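Local atomic coordinates of glycoside hydrolase, GH17 family (PDB entry 6FCG), a protein that acts as an endo-laminarinase, probably cleaving internal beta-1,3-glucosidic bonds of the algal polysaccharide laminarin. Residues A[55-60]-A[93-98]; A[66-71]-A[99-104]; A[242-247]-A[278-283]. All blocks are in the same frame, centred on the assembly; numbering follows the deposited sequence.

How the contacts relate
From the N terminus, the chain leaves strand 50-53 of the parallel sheet into the loop 55-60, enters helix 68-80, returns along strand 83-87 and reaches helix 95-109. Contact 1 joins that first loop to the start of helix 95-109, and contact 2 joins the start of helix 68-80 to the next turns of helix 95-109. Their segments alternate along the chain, so the two cross; they touch, with centres about 9 Å apart. Contact 3 follows in series on the opposite side of the chain's centre, about 28 Å from contact 1 between centres. It closes the excursion from the end of strand 238-241 to helix 266-294.

Contact 1 (A[55-60]-A[93-98]); sequences GGYRKK and LAHTSN
Y57 and H95 carry this contact, one ring laid over the other where the loop after strand 50-53, the first strand of the TIM-barrel sheet, meets the start of helix 95-109. H95 has CG anti to the backbone N (chi1 177°), which sends the imidazole off the helix toward the loop. Y57 has CG anti to its own carbonyl carbon, and the ring lies on the imidazole as an offset stack, centroids 4.5 Å apart and planes 22° apart. The overlap is at one side of the phenol: Y57 CE2 sits over the centre of the imidazole, 3.7 Å from H95 CG. Further along, the Y57 hydroxyl passes over the base of the histidine, with OH 3.2 Å from H95 CB. It also meets L93, whose CD1 comes within 3.6 Å of Y57 OH, the two side chains crossing at about a right angle. The hydroxyl is hydrogen-bonded to Q65, while W357 meets the Y57 ring edge-to-face.

At its far edge the imidazole accepts a hydrogen bond from the G56 backbone, G56 N to H95 NE2 at 3.2 Å, with 152° at the hydrogen and the donor tilted a little out of the ring plane. G55 CA lies beside the same nitrogen. An alanine in place of H95 would probably cost G56 N this acceptor and strip the Y57 ring of its stacking partner, loosening the loop against the helix.

NE2 accepts here and so probably carries no proton, consistent with a neutral imidazole protonated at ND1, fixed by one stacked face and one polar edge.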
ATOM      1  N   GLY A  55     -23.134   4.093  31.830  1.00 16.19           N
ATOM      2  CA  GLY A  55     -22.008   4.502  32.624  1.00 17.59           C
ATOM      3  C   GLY A  55     -22.007   6.015  32.658  1.00 20.22           C
ATOM      4  O   GLY A  55     -22.341   6.679  31.660  1.00 24.23           O
ATOM      5  N   GLY A  56     -21.539   6.572  33.769  1.00 21.51           N
ATOM      6  CA  GLY A  56     -21.612   8.002  34.072  1.00 21.37           C
ATOM      7  C   GLY A  56     -20.259   8.682  34.184  1.00 21.81           C
ATOM      8  O   GLY A  56     -20.177   9.846  34.546  1.00 25.30           O
ATOM      9  N   TYR A  57     -19.208   7.944  33.880  1.00 22.52           N
ATOM     10  CA  TYR A  57     -17.850   8.455  33.886  1.00 21.94           C
ATOM     11  C   TYR A  57     -17.726   9.519  32.822  1.00 22.41           C
ATOM     12  O   TYR A  57     -18.254   9.356  31.714  1.00 24.20           O
ATOM     13  CB  TYR A  57     -16.862   7.338  33.579  1.00 19.94           C
ATOM     14  CG  TYR A  57     -16.756   6.255  34.629  1.00 18.99           C
ATOM     15  CD1 TYR A  57     -15.972   6.427  35.768  1.00 18.82           C
ATOM     16  CD2 TYR A  57     -17.425   5.046  34.482  1.00 18.60           C
ATOM     17  CE1 TYR A  57     -15.853   5.413  36.721  1.00 18.19           C
ATOM     18  CE2 TYR A  57     -17.321   4.045  35.432  1.00 17.90           C
ATOM     19  CZ  TYR A  57     -16.543   4.233  36.546  1.00 17.64           C
ATOM     20  OH  TYR A  57     -16.399   3.230  37.453  1.00 17.32           O
ATOM     21  N   ARG A  58     -17.062  10.612  33.188  1.00 24.48           N
ATOM     22  CA  ARG A  58     -16.916  11.819  32.329  1.00 26.91           C
ATOM     23  C   ARG A  58     -15.495  12.117  31.886  1.00 25.66           C
ATOM     24  O   ARG A  58     -15.298  12.988  31.069  1.00 23.59           O
ATOM     25  CB  ARG A  58     -17.500  13.052  33.038  1.00 28.12           C
ATOM     26  CG  ARG A  58     -19.021  13.070  33.074  1.00 30.15           C
ATOM     27  CD  ARG A  58     -19.539  13.807  34.281  1.00 32.35           C
ATOM     28  NE  ARG A  58     -20.982  13.588  34.464  1.00 34.93           N
ATOM     29  CZ  ARG A  58     -21.914  14.509  34.684  1.00 33.05           C
ATOM     30  NH1 ARG A  58     -23.149  14.064  34.852  1.00 34.44           N
ATOM     31  NH2 ARG A  58     -21.661  15.810  34.751  1.00 32.08           N
ATOM     32  N   LYS A  59     -14.519  11.360  32.391  1.00 28.70           N
ATOM     33  CA  LYS A  59     -13.103  11.597  32.110  1.00 29.82           C
ATOM     34  C   LYS A  59     -12.467  10.343  31.533  1.00 27.53           C
ATOM     35  O   LYS A  59     -13.094   9.289  31.462  1.00 26.10           O
ATOM     36  CB  LYS A  59     -12.366  11.989  33.387  1.00 33.75           C
ATOM     37  CG  LYS A  59     -12.983  13.127  34.194  1.00 36.38           C
ATOM     38  CD  LYS A  59     -12.414  14.484  33.834  1.00 41.61           C
ATOM     39  CE  LYS A  59     -12.998  15.537  34.753  1.00 46.95           C
ATOM     40  NZ  LYS A  59     -12.658  16.900  34.265  1.00 53.34           N
ATOM     41  N   LYS A  60     -11.198  10.470  31.148  1.00 26.64           N
ATOM     42  CA  LYS A  60     -10.471   9.415  30.449  1.00 26.28           C
ATOM     43  C   LYS A  60      -9.959   8.276  31.350  1.00 23.62           C
ATOM     44  O   LYS A  60      -9.252   7.386  30.877  1.00 23.52           O
ATOM     45  CB  LYS A  60      -9.304  10.024  29.677  1.00 28.45           C
ATOM     46  CG  LYS A  60      -9.689  11.055  28.623  1.00 32.06           C
ATOM     47  CD  LYS A  60      -8.417  11.660  28.015  1.00 35.16           C
ATOM     48  CE  LYS A  60      -8.680  12.884  27.149  1.00 36.94           C
ATOM     49  NZ  LYS A  60      -8.960  12.476  25.745  1.00 40.23           N
ATOM     50  N   LEU A  93     -15.687  -1.194  41.652  1.00 21.38           N
ATOM     51  CA  LEU A  93     -15.538   0.213  41.815  1.00 20.29           C
ATOM     52  C   LEU A  93     -16.845   0.714  42.382  1.00 20.74           C
ATOM     53  O   LEU A  93     -17.866   0.044  42.303  1.00 21.39           O
ATOM     54  CB  LEU A  93     -15.198   0.862  40.461  1.00 20.30           C
ATOM     55  CG  LEU A  93     -13.909   0.347  39.761  1.00 20.09           C
ATOM     56  CD1 LEU A  93     -13.673   1.050  38.424  1.00 19.47           C
ATOM     57  CD2 LEU A  93     -12.654   0.470  40.636  1.00 19.16           C
ATOM     58  N   ALA A  94     -16.809   1.928  42.914  1.00 21.83           N
ATOM     59  CA  ALA A  94     -17.941   2.546  43.639  1.00 21.47           C
ATOM     60  C   ALA A  94     -19.139   2.920  42.748  1.00 20.97           C
ATOM     61  O   ALA A  94     -20.248   3.094  43.250  1.00 19.68           O
ATOM     62  CB  ALA A  94     -17.448   3.796  44.353  1.00 21.76           C
ATOM     63  N   HIS A  95     -18.864   3.088  41.450  1.00 18.75           N
ATOM     64  CA  HIS A  95     -19.818   3.567  40.463  1.00 18.16           C
ATOM     65  C   HIS A  95     -21.255   3.000  40.578  1.00 18.35           C
ATOM     66  O   HIS A  95     -22.208   3.747  40.629  1.00 20.12           O
ATOM     67  CB  HIS A  95     -19.189   3.305  39.092  1.00 17.67           C
ATOM     68  CG  HIS A  95     -20.048   3.655  37.922  1.00 17.30           C
ATOM     69  ND1 HIS A  95     -20.621   2.702  37.105  1.00 17.88           N
ATOM     70  CD2 HIS A  95     -20.372   4.850  37.387  1.00 17.15           C
ATOM     71  CE1 HIS A  95     -21.301   3.294  36.140  1.00 17.02           C
ATOM     72  NE2 HIS A  95     -21.173   4.596  36.298  1.00 17.73           N
ATOM     73  N   THR A  96     -21.413   1.682  40.632  1.00 18.04           N
ATOM     74  CA  THR A  96     -22.734   1.072  40.639  1.00 16.89           C
ATOM     75  C   THR A  96     -23.472   1.388  41.922  1.00 17.30           C
ATOM     76  O   THR A  96     -24.655   1.672  41.917  1.00 17.89           O
ATOM     77  CB  THR A  96     -22.604  -0.440  40.466  1.00 17.10           C
ATOM     78  OG1 THR A  96     -22.108  -0.691  39.142  1.00 18.11           O
ATOM     79  CG2 THR A  96     -23.932  -1.175  40.710  1.00 16.38           C
ATOM     80  N   SER A  97     -22.759   1.255  43.028  1.00 18.30           N
ATOM     81  CA  SER A  97     -23.245   1.602  44.347  1.00 18.39           C
ATOM     82  C   SER A  97     -23.694   3.062  44.389  1.00 18.07           C
ATOM     83  O   SER A  97     -24.731   3.395  44.964  1.00 18.28           O
ATOM     84  CB  SER A  97     -22.130   1.313  45.368  1.00 19.19           C
ATOM     85  OG  SER A  97     -22.400   1.872  46.622  1.00 21.36           O
ATOM     86  N   ASN A  98     -22.919   3.943  43.792  1.00 18.02           N
ATOM     87  CA  ASN A  98     -23.299   5.351  43.758  1.00 18.86           C
ATOM     88  C   ASN A  98     -24.528   5.624  42.883  1.00 20.85           C
ATOM     89  O   ASN A  98     -25.284   6.550  43.189  1.00 22.99           O
ATOM     90  CB  ASN A  98     -22.125   6.232  43.353  1.00 17.53           C
ATOM     91  CG  ASN A  98     -21.031   6.231  44.401  1.00 16.76           C
ATOM     92  OD1 ASN A  98     -21.297   6.117  45.594  1.00 17.07           O
ATOM     93  ND2 ASN A  98     -19.817   6.393  43.971  1.00 16.60           N
TER

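Contact 2 (A[66-71]-A[99-104]); sequences PSIEEL and ILKAIR
Two consecutive outer helices of the TIM-barrel fold, 68-80 and 95-109, pack side by side here, and the first begins with a capping box. S67 is the N-cap: its OG accepts from E70 N at 3.1 Å. E70 returns the bond, its OE1 taking S67 N at 2.9 Å through the anti lone pair, on a nearly straight line of 161° at the hydrogen. The box occupies the S67 and E70 side chains with the first turn itself, and the residues between and after them, I68 and L71, supply the interface.

No hydrogen bond crosses it; the contact is wholly apolar. The backbones come nearest at I68 and A102, with I68 CA and A102 CA 5.5 Å apart. The alanine methyl is shared by two residues: A102 CB lies 4.0 Å from L71 CB and 4.2 Å from I68 CG2. The I68 branch that does this is the CG2 methyl, anti to the backbone N, while CG1 is directed along the other flank, toward the CB of K101, whose amine end leads away.

One turn back along helix 95-109, L71 reaches I99. With CG anti to its carbonyl carbon (chi1 -61°), L71 points its fork across the I99 chain at about a right angle, so that L71 CD1 and CD2 each stand 4.0 Å from I99 CG1. CD1 also rests 3.8 Å from the backbone N of I99.

Y54, just past strand 50-53, touches both L71 and I99, and I99 also meets M75 further along helix 68-80. Inward, I99, L100 and I103 all touch M117 of strand 116-121, which seats helix 95-109 on the barrel sheet.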
ATOM      1  N   PRO A  66     -17.556   9.540  38.996  1.00 22.59           N
ATOM      2  CA  PRO A  66     -18.510  10.619  39.055  1.00 23.11           C
ATOM      3  C   PRO A  66     -19.149  10.703  40.452  1.00 24.30           C
ATOM      4  O   PRO A  66     -19.276   9.702  41.147  1.00 23.30           O
ATOM      5  CB  PRO A  66     -19.533  10.225  37.995  1.00 22.72           C
ATOM      6  CG  PRO A  66     -19.528   8.738  38.027  1.00 22.74           C
ATOM      7  CD  PRO A  66     -18.104   8.355  38.321  1.00 22.70           C
ATOM      8  N   SER A  67     -19.517  11.907  40.849  1.00 25.88           N
ATOM      9  CA  SER A  67     -20.201  12.136  42.127  1.00 26.31           C
ATOM     10  C   SER A  67     -21.679  11.732  42.037  1.00 26.18           C
ATOM     11  O   SER A  67     -22.243  11.632  40.948  1.00 26.12           O
ATOM     12  CB  SER A  67     -20.087  13.623  42.518  1.00 25.23           C
ATOM     13  OG  SER A  67     -20.906  14.434  41.690  1.00 24.27           O
ATOM     14  N   ILE A  68     -22.295  11.563  43.193  1.00 26.48           N
ATOM     15  CA  ILE A  68     -23.731  11.325  43.285  1.00 28.76           C
ATOM     16  C   ILE A  68     -24.526  12.459  42.609  1.00 28.85           C
ATOM     17  O   ILE A  68     -25.491  12.173  41.910  1.00 27.94           O
ATOM     18  CB  ILE A  68     -24.164  11.069  44.770  1.00 30.59           C
ATOM     19  CG1 ILE A  68     -23.691   9.672  45.209  1.00 31.58           C
ATOM     20  CG2 ILE A  68     -25.671  11.133  44.951  1.00 30.43           C
ATOM     21  CD1 ILE A  68     -23.152   9.620  46.618  1.00 34.59           C
ATOM     22  N   GLU A  69     -24.092  13.709  42.787  1.00 30.92           N
ATOM     23  CA  GLU A  69     -24.710  14.896  42.158  1.00 35.57           C
ATOM     24  C   GLU A  69     -24.664  14.710  40.606  1.00 32.66           C
ATOM     25  O   GLU A  69     -25.696  14.858  39.911  1.00 31.51           O
ATOM     26  CB  GLU A  69     -24.006  16.269  42.712  1.00 39.87           C
ATOM     27  CG  GLU A  69     -24.383  16.622  44.184  1.00 50.52           C
ATOM     28  CD  GLU A  69     -23.424  16.094  45.275  1.00 60.67           C
ATOM     29  OE1 GLU A  69     -23.034  14.898  45.212  1.00 60.94           O
ATOM     30  OE2 GLU A  69     -23.112  16.862  46.241  1.00 70.62           O
ATOM     31  N   GLU A  70     -23.506  14.308  40.079  1.00 29.30           N
ATOM     32  CA  GLU A  70     -23.339  14.062  38.628  1.00 28.35           C
ATOM     33  C   GLU A  70     -24.217  12.913  38.101  1.00 25.39           C
ATOM     34  O   GLU A  70     -24.896  13.047  37.077  1.00 22.49           O
ATOM     35  CB  GLU A  70     -21.873  13.837  38.274  1.00 28.20           C
ATOM     36  CG  GLU A  70     -21.021  15.091  38.383  1.00 30.38           C
ATOM     37  CD  GLU A  70     -19.508  14.847  38.248  1.00 32.58           C
ATOM     38  OE1 GLU A  70     -18.990  13.785  38.647  1.00 31.93           O
ATOM     39  OE2 GLU A  70     -18.813  15.742  37.733  1.00 35.51           O
ATOM     40  N   LEU A  71     -24.261  11.822  38.842  1.00 24.52           N
ATOM     41  CA  LEU A  71     -25.121  10.706  38.470  1.00 25.83           C
ATOM     42  C   LEU A  71     -26.608  11.061  38.457  1.00 25.94           C
ATOM     43  O   LEU A  71     -27.347  10.561  37.609  1.00 27.65           O
ATOM     44  CB  LEU A  71     -24.870   9.508  39.377  1.00 26.25           C
ATOM     45  CG  LEU A  71     -23.431   8.942  39.335  1.00 26.56           C
ATOM     46  CD1 LEU A  71     -23.225   7.987  40.502  1.00 26.04           C
ATOM     47  CD2 LEU A  71     -23.129   8.282  38.003  1.00 25.69           C
ATOM     48  N   ILE A  99     -24.747   4.823  41.840  1.00 19.84           N
ATOM     49  CA  ILE A  99     -25.930   4.995  41.012  1.00 19.84           C
ATOM     50  C   ILE A  99     -27.157   4.641  41.838  1.00 21.77           C
ATOM     51  O   ILE A  99     -28.163   5.344  41.809  1.00 22.79           O
ATOM     52  CB  ILE A  99     -25.862   4.166  39.733  1.00 18.73           C
ATOM     53  CG1 ILE A  99     -24.689   4.683  38.871  1.00 18.61           C
ATOM     54  CG2 ILE A  99     -27.150   4.289  38.923  1.00 18.23           C
ATOM     55  CD1 ILE A  99     -24.293   3.779  37.729  1.00 17.99           C
ATOM     56  N   LEU A 100     -27.062   3.563  42.596  1.00 22.52           N
ATOM     57  CA  LEU A 100     -28.155   3.165  43.480  1.00 22.09           C
ATOM     58  C   LEU A 100     -28.439   4.249  44.513  1.00 22.83           C
ATOM     59  O   LEU A 100     -29.610   4.579  44.732  1.00 25.28           O
ATOM     60  CB  LEU A 100     -27.858   1.814  44.125  1.00 21.21           C
ATOM     61  CG  LEU A 100     -27.865   0.625  43.157  1.00 21.49           C
ATOM     62  CD1 LEU A 100     -27.186  -0.593  43.748  1.00 20.68           C
ATOM     63  CD2 LEU A 100     -29.289   0.265  42.719  1.00 21.55           C
ATOM     64  N   LYS A 101     -27.394   4.854  45.090  1.00 22.43           N
ATOM     65  CA  LYS A 101     -27.583   5.957  46.042  1.00 24.21           C
ATOM     66  C   LYS A 101     -28.304   7.149  45.417  1.00 23.44           C
ATOM     67  O   LYS A 101     -29.214   7.738  46.032  1.00 26.89           O
ATOM     68  CB  LYS A 101     -26.253   6.414  46.672  1.00 24.37           C
ATOM     69  CG  LYS A 101     -25.793   5.458  47.755  1.00 25.90           C
ATOM     70  CD  LYS A 101     -24.378   5.698  48.269  1.00 26.67           C
ATOM     71  CE  LYS A 101     -23.944   4.434  49.012  1.00 28.03           C
ATOM     72  NZ  LYS A 101     -22.606   4.554  49.618  1.00 29.58           N
ATOM     73  N   ALA A 102     -27.892   7.454  44.199  1.00 22.31           N
ATOM     74  CA  ALA A 102     -28.441   8.536  43.430  1.00 22.36           C
ATOM     75  C   ALA A 102     -29.895   8.310  43.116  1.00 22.96           C
ATOM     76  O   ALA A 102     -30.693   9.234  43.253  1.00 22.51           O
ATOM     77  CB  ALA A 102     -27.666   8.712  42.133  1.00 22.57           C
ATOM     78  N   ILE A 103     -30.236   7.098  42.688  1.00 22.66           N
ATOM     79  CA  ILE A 103     -31.614   6.773  42.373  1.00 24.10           C
ATOM     80  C   ILE A 103     -32.443   6.864  43.647  1.00 24.70           C
ATOM     81  O   ILE A 103     -33.542   7.420  43.617  1.00 24.27           O
ATOM     82  CB  ILE A 103     -31.758   5.386  41.711  1.00 25.35           C
ATOM     83  CG1 ILE A 103     -31.082   5.408  40.319  1.00 25.69           C
ATOM     84  CG2 ILE A 103     -33.221   4.974  41.559  1.00 26.45           C
ATOM     85  CD1 ILE A 103     -30.994   4.070  39.629  1.00 25.62           C
ATOM     86  N   ARG A 104     -31.913   6.354  44.764  1.00 26.13           N
ATOM     87  CA  ARG A 104     -32.626   6.426  46.040  1.00 26.03           C
ATOM     88  C   ARG A 104     -32.919   7.870  46.430  1.00 27.11           C
ATOM     89  O   ARG A 104     -34.076   8.187  46.747  1.00 28.60           O
ATOM     90  CB  ARG A 104     -31.902   5.714  47.160  1.00 26.60           C
ATOM     91  CG  ARG A 104     -32.688   5.772  48.463  1.00 27.27           C
ATOM     92  CD  ARG A 104     -32.036   5.043  49.619  1.00 28.57           C
ATOM     93  NE  ARG A 104     -32.064   3.564  49.717  1.00 32.33           N
ATOM     94  CZ  ARG A 104     -32.931   2.683  49.180  1.00 31.83           C
ATOM     95  NH1 ARG A 104     -33.973   3.018  48.367  1.00 32.22           N
ATOM     96  NH2 ARG A 104     -32.716   1.394  49.459  1.00 27.95           N
TER

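Contact 3 (A[242-247]-A[278-283]); sequences TYPMHD and KTYAVS
Tyrosine hydroxyl to carboxylate is the polar link here, in a beta-to-alpha loop of the TIM barrel leading from strand 238-241 into helix 244-250, packed on helix 266-294. Y280 OH donates to D247 OD2 over 2.9 Å. The oxygen lies in the plane of the phenol, at its edge, but the hydroxyl meets the carboxylate from above its plane, 49° out of it; the two flat groups stand almost perpendicular, at 88°. Y280 reaches across because its CG is anti to the backbone N (chi1 -173°).

Next to this bond P244, first residue of its helix after the N-cap Y243, touches both Y280 and A281. P244 CB lies 4.1 Å from Y280 CD2, and P244 CG is 3.8 Å from A281 CB. T242 adds to the same patch, its CG2 and OG1 both on the same alanine methyl.

Farther out, N251 also hydrogen-bonds Y280 OH and F254 stacks on the Y280 ring, so both the rotation and the tilt of the phenol are likely to be well fixed. T242 is held to E305 by backbone bonds, while S283, on the outer part of helix 266-294, bonds L134 of the second subunit.

The threonine hydroxyl has its own partner in Q284: T242 OG1, anti to its backbone N, passes 3.5 Å from A281 CA on the way.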
ATOM      1  N   THR A 242     -25.360  -8.799  20.473  1.00 19.75           N
ATOM      2  CA  THR A 242     -25.105  -8.900  19.038  1.00 19.14           C
ATOM      3  C   THR A 242     -24.653  -7.560  18.499  1.00 18.71           C
ATOM      4  O   THR A 242     -25.247  -6.539  18.834  1.00 19.42           O
ATOM      5  CB  THR A 242     -26.347  -9.398  18.283  1.00 18.58           C
ATOM      6  OG1 THR A 242     -26.114  -9.326  16.879  1.00 17.17           O
ATOM      7  CG2 THR A 242     -27.579  -8.574  18.629  1.00 19.59           C
ATOM      8  N   TYR A 243     -23.612  -7.569  17.656  1.00 19.10           N
ATOM      9  CA  TYR A 243     -22.960  -6.335  17.197  1.00 19.33           C
ATOM     10  C   TYR A 243     -22.676  -6.282  15.701  1.00 19.30           C
ATOM     11  O   TYR A 243     -21.541  -6.435  15.265  1.00 18.96           O
ATOM     12  CB  TYR A 243     -21.671  -6.097  17.997  1.00 20.10           C
ATOM     13  CG  TYR A 243     -21.864  -5.253  19.257  1.00 19.93           C
ATOM     14  CD1 TYR A 243     -21.947  -3.870  19.169  1.00 19.65           C
ATOM     15  CD2 TYR A 243     -21.965  -5.854  20.520  1.00 19.88           C
ATOM     16  CE1 TYR A 243     -22.123  -3.099  20.299  1.00 20.35           C
ATOM     17  CE2 TYR A 243     -22.147  -5.100  21.669  1.00 19.46           C
ATOM     18  CZ  TYR A 243     -22.227  -3.724  21.555  1.00 20.55           C
ATOM     19  OH  TYR A 243     -22.378  -2.934  22.659  1.00 19.72           O
ATOM     20  N   PRO A 244     -23.724  -6.043  14.897  1.00 20.22           N
ATOM     21  CA  PRO A 244     -23.525  -5.832  13.461  1.00 20.30           C
ATOM     22  C   PRO A 244     -22.448  -4.776  13.150  1.00 20.71           C
ATOM     23  O   PRO A 244     -21.668  -4.994  12.221  1.00 21.16           O
ATOM     24  CB  PRO A 244     -24.914  -5.380  12.956  1.00 19.67           C
ATOM     25  CG  PRO A 244     -25.875  -5.697  14.026  1.00 19.71           C
ATOM     26  CD  PRO A 244     -25.156  -6.206  15.235  1.00 20.26           C
ATOM     27  N   MET A 245     -22.420  -3.654  13.886  1.00 20.66           N
ATOM     28  CA  MET A 245     -21.458  -2.582  13.590  1.00 21.91           C
ATOM     29  C   MET A 245     -20.048  -3.136  13.498  1.00 23.56           C
ATOM     30  O   MET A 245     -19.333  -2.882  12.556  1.00 21.45           O
ATOM     31  CB  MET A 245     -21.493  -1.475  14.631  1.00 22.25           C
ATOM     32  CG  MET A 245     -20.724  -0.229  14.203  1.00 23.23           C
ATOM     33  SD  MET A 245     -19.662   0.463  15.480  1.00 25.03           S
ATOM     34  CE  MET A 245     -18.454  -0.814  15.746  1.00 25.70           C
ATOM     35  N   HIS A 246     -19.665  -3.927  14.488  1.00 27.56           N
ATOM     36  CA  HIS A 246     -18.356  -4.562  14.475  1.00 28.37           C
ATOM     37  C   HIS A 246     -18.182  -5.508  13.305  1.00 26.13           C
ATOM     38  O   HIS A 246     -17.108  -5.573  12.740  1.00 27.88           O
ATOM     39  CB  HIS A 246     -18.095  -5.281  15.799  1.00 30.57           C
ATOM     40  CG  HIS A 246     -17.828  -4.336  16.919  1.00 32.28           C
ATOM     41  ND1 HIS A 246     -18.690  -4.155  17.979  1.00 35.04           N
ATOM     42  CD2 HIS A 246     -16.812  -3.470  17.113  1.00 32.58           C
ATOM     43  CE1 HIS A 246     -18.196  -3.243  18.798  1.00 33.86           C
ATOM     44  NE2 HIS A 246     -17.056  -2.814  18.293  1.00 34.42           N
ATOM     45  N   ASP A 247     -19.227  -6.256  12.975  1.00 24.28           N
ATOM     46  CA  ASP A 247     -19.150  -7.190  11.886  1.00 23.35           C
ATOM     47  C   ASP A 247     -19.095  -6.527  10.513  1.00 22.51           C
ATOM     48  O   ASP A 247     -18.604  -7.146   9.575  1.00 21.31           O
ATOM     49  CB  ASP A 247     -20.253  -8.258  11.993  1.00 25.28           C
ATOM     50  CG  ASP A 247     -19.975  -9.285  13.097  1.00 26.79           C
ATOM     51  OD1 ASP A 247     -18.827  -9.369  13.579  1.00 28.29           O
ATOM     52  OD2 ASP A 247     -20.889 -10.050  13.472  1.00 28.31           O
ATOM     53  N   LYS A 278     -29.805  -4.506  10.811  1.00 26.25           N
ATOM     54  CA  LYS A 278     -30.842  -4.879  11.769  1.00 27.83           C
ATOM     55  C   LYS A 278     -31.168  -6.364  11.647  1.00 28.48           C
ATOM     56  O   LYS A 278     -31.180  -7.091  12.618  1.00 27.30           O
ATOM     57  CB  LYS A 278     -32.094  -4.050  11.543  1.00 30.85           C
ATOM     58  CG  LYS A 278     -33.338  -4.522  12.274  1.00 32.80           C
ATOM     59  CD  LYS A 278     -34.505  -4.541  11.307  1.00 37.79           C
ATOM     60  CE  LYS A 278     -35.802  -4.674  12.081  1.00 45.14           C
ATOM     61  NZ  LYS A 278     -36.992  -4.870  11.211  1.00 48.71           N
ATOM     62  N   THR A 279     -31.414  -6.812  10.438  1.00 29.90           N
ATOM     63  CA  THR A 279     -31.753  -8.203  10.195  1.00 30.93           C
ATOM     64  C   THR A 279     -30.685  -9.178  10.645  1.00 30.42           C
ATOM     65  O   THR A 279     -30.982 -10.295  11.106  1.00 31.82           O
ATOM     66  CB  THR A 279     -31.998  -8.306   8.666  1.00 32.09           C
ATOM     67  OG1 THR A 279     -33.365  -7.984   8.398  1.00 32.82           O
ATOM     68  CG2 THR A 279     -31.634  -9.648   8.122  1.00 32.07           C
ATOM     69  N   TYR A 280     -29.436  -8.766  10.472  1.00 27.84           N
ATOM     70  CA  TYR A 280     -28.305  -9.562  10.911  1.00 25.43           C
ATOM     71  C   TYR A 280     -28.361  -9.810  12.418  1.00 23.90           C
ATOM     72  O   TYR A 280     -28.126 -10.914  12.875  1.00 23.80           O
ATOM     73  CB  TYR A 280     -27.039  -8.810  10.534  1.00 27.19           C
ATOM     74  CG  TYR A 280     -25.761  -9.537  10.750  1.00 25.62           C
ATOM     75  CD1 TYR A 280     -25.287 -10.438   9.794  1.00 26.15           C
ATOM     76  CD2 TYR A 280     -25.002  -9.294  11.874  1.00 25.26           C
ATOM     77  CE1 TYR A 280     -24.090 -11.101   9.979  1.00 26.53           C
ATOM     78  CE2 TYR A 280     -23.798  -9.949  12.079  1.00 27.14           C
ATOM     79  CZ  TYR A 280     -23.335 -10.848  11.133  1.00 26.72           C
ATOM     80  OH  TYR A 280     -22.138 -11.499  11.357  1.00 26.02           O
ATOM     81  N   ALA A 281     -28.642  -8.759  13.183  1.00 23.36           N
ATOM     82  CA  ALA A 281     -28.798  -8.861  14.646  1.00 23.61           C
ATOM     83  C   ALA A 281     -29.959  -9.764  15.027  1.00 22.01           C
ATOM     84  O   ALA A 281     -29.841 -10.574  15.949  1.00 22.06           O
ATOM     85  CB  ALA A 281     -28.985  -7.474  15.287  1.00 23.89           C
ATOM     86  N   VAL A 282     -31.054  -9.625  14.303  1.00 20.22           N
ATOM     87  CA  VAL A 282     -32.210 -10.440  14.556  1.00 20.81           C
ATOM     88  C   VAL A 282     -31.842 -11.928  14.359  1.00 21.26           C
ATOM     89  O   VAL A 282     -32.225 -12.777  15.162  1.00 19.77           O
ATOM     90  CB  VAL A 282     -33.424 -10.056  13.661  1.00 20.51           C
ATOM     91  CG1 VAL A 282     -34.613 -10.960  13.958  1.00 20.33           C
ATOM     92  CG2 VAL A 282     -33.833  -8.605  13.861  1.00 19.68           C
ATOM     93  N   SER A 283     -31.100 -12.226  13.297  1.00 22.93           N
ATOM     94  CA  SER A 283     -30.665 -13.606  13.003  1.00 23.10           C
ATOM     95  C   SER A 283     -29.821 -14.208  14.096  1.00 22.81           C
ATOM     96  O   SER A 283     -29.981 -15.399  14.410  1.00 20.47           O
ATOM     97  CB  SER A 283     -29.850 -13.685  11.704  1.00 24.25           C
ATOM     98  OG  SER A 283     -30.703 -13.795  10.597  1.00 27.01           O
TER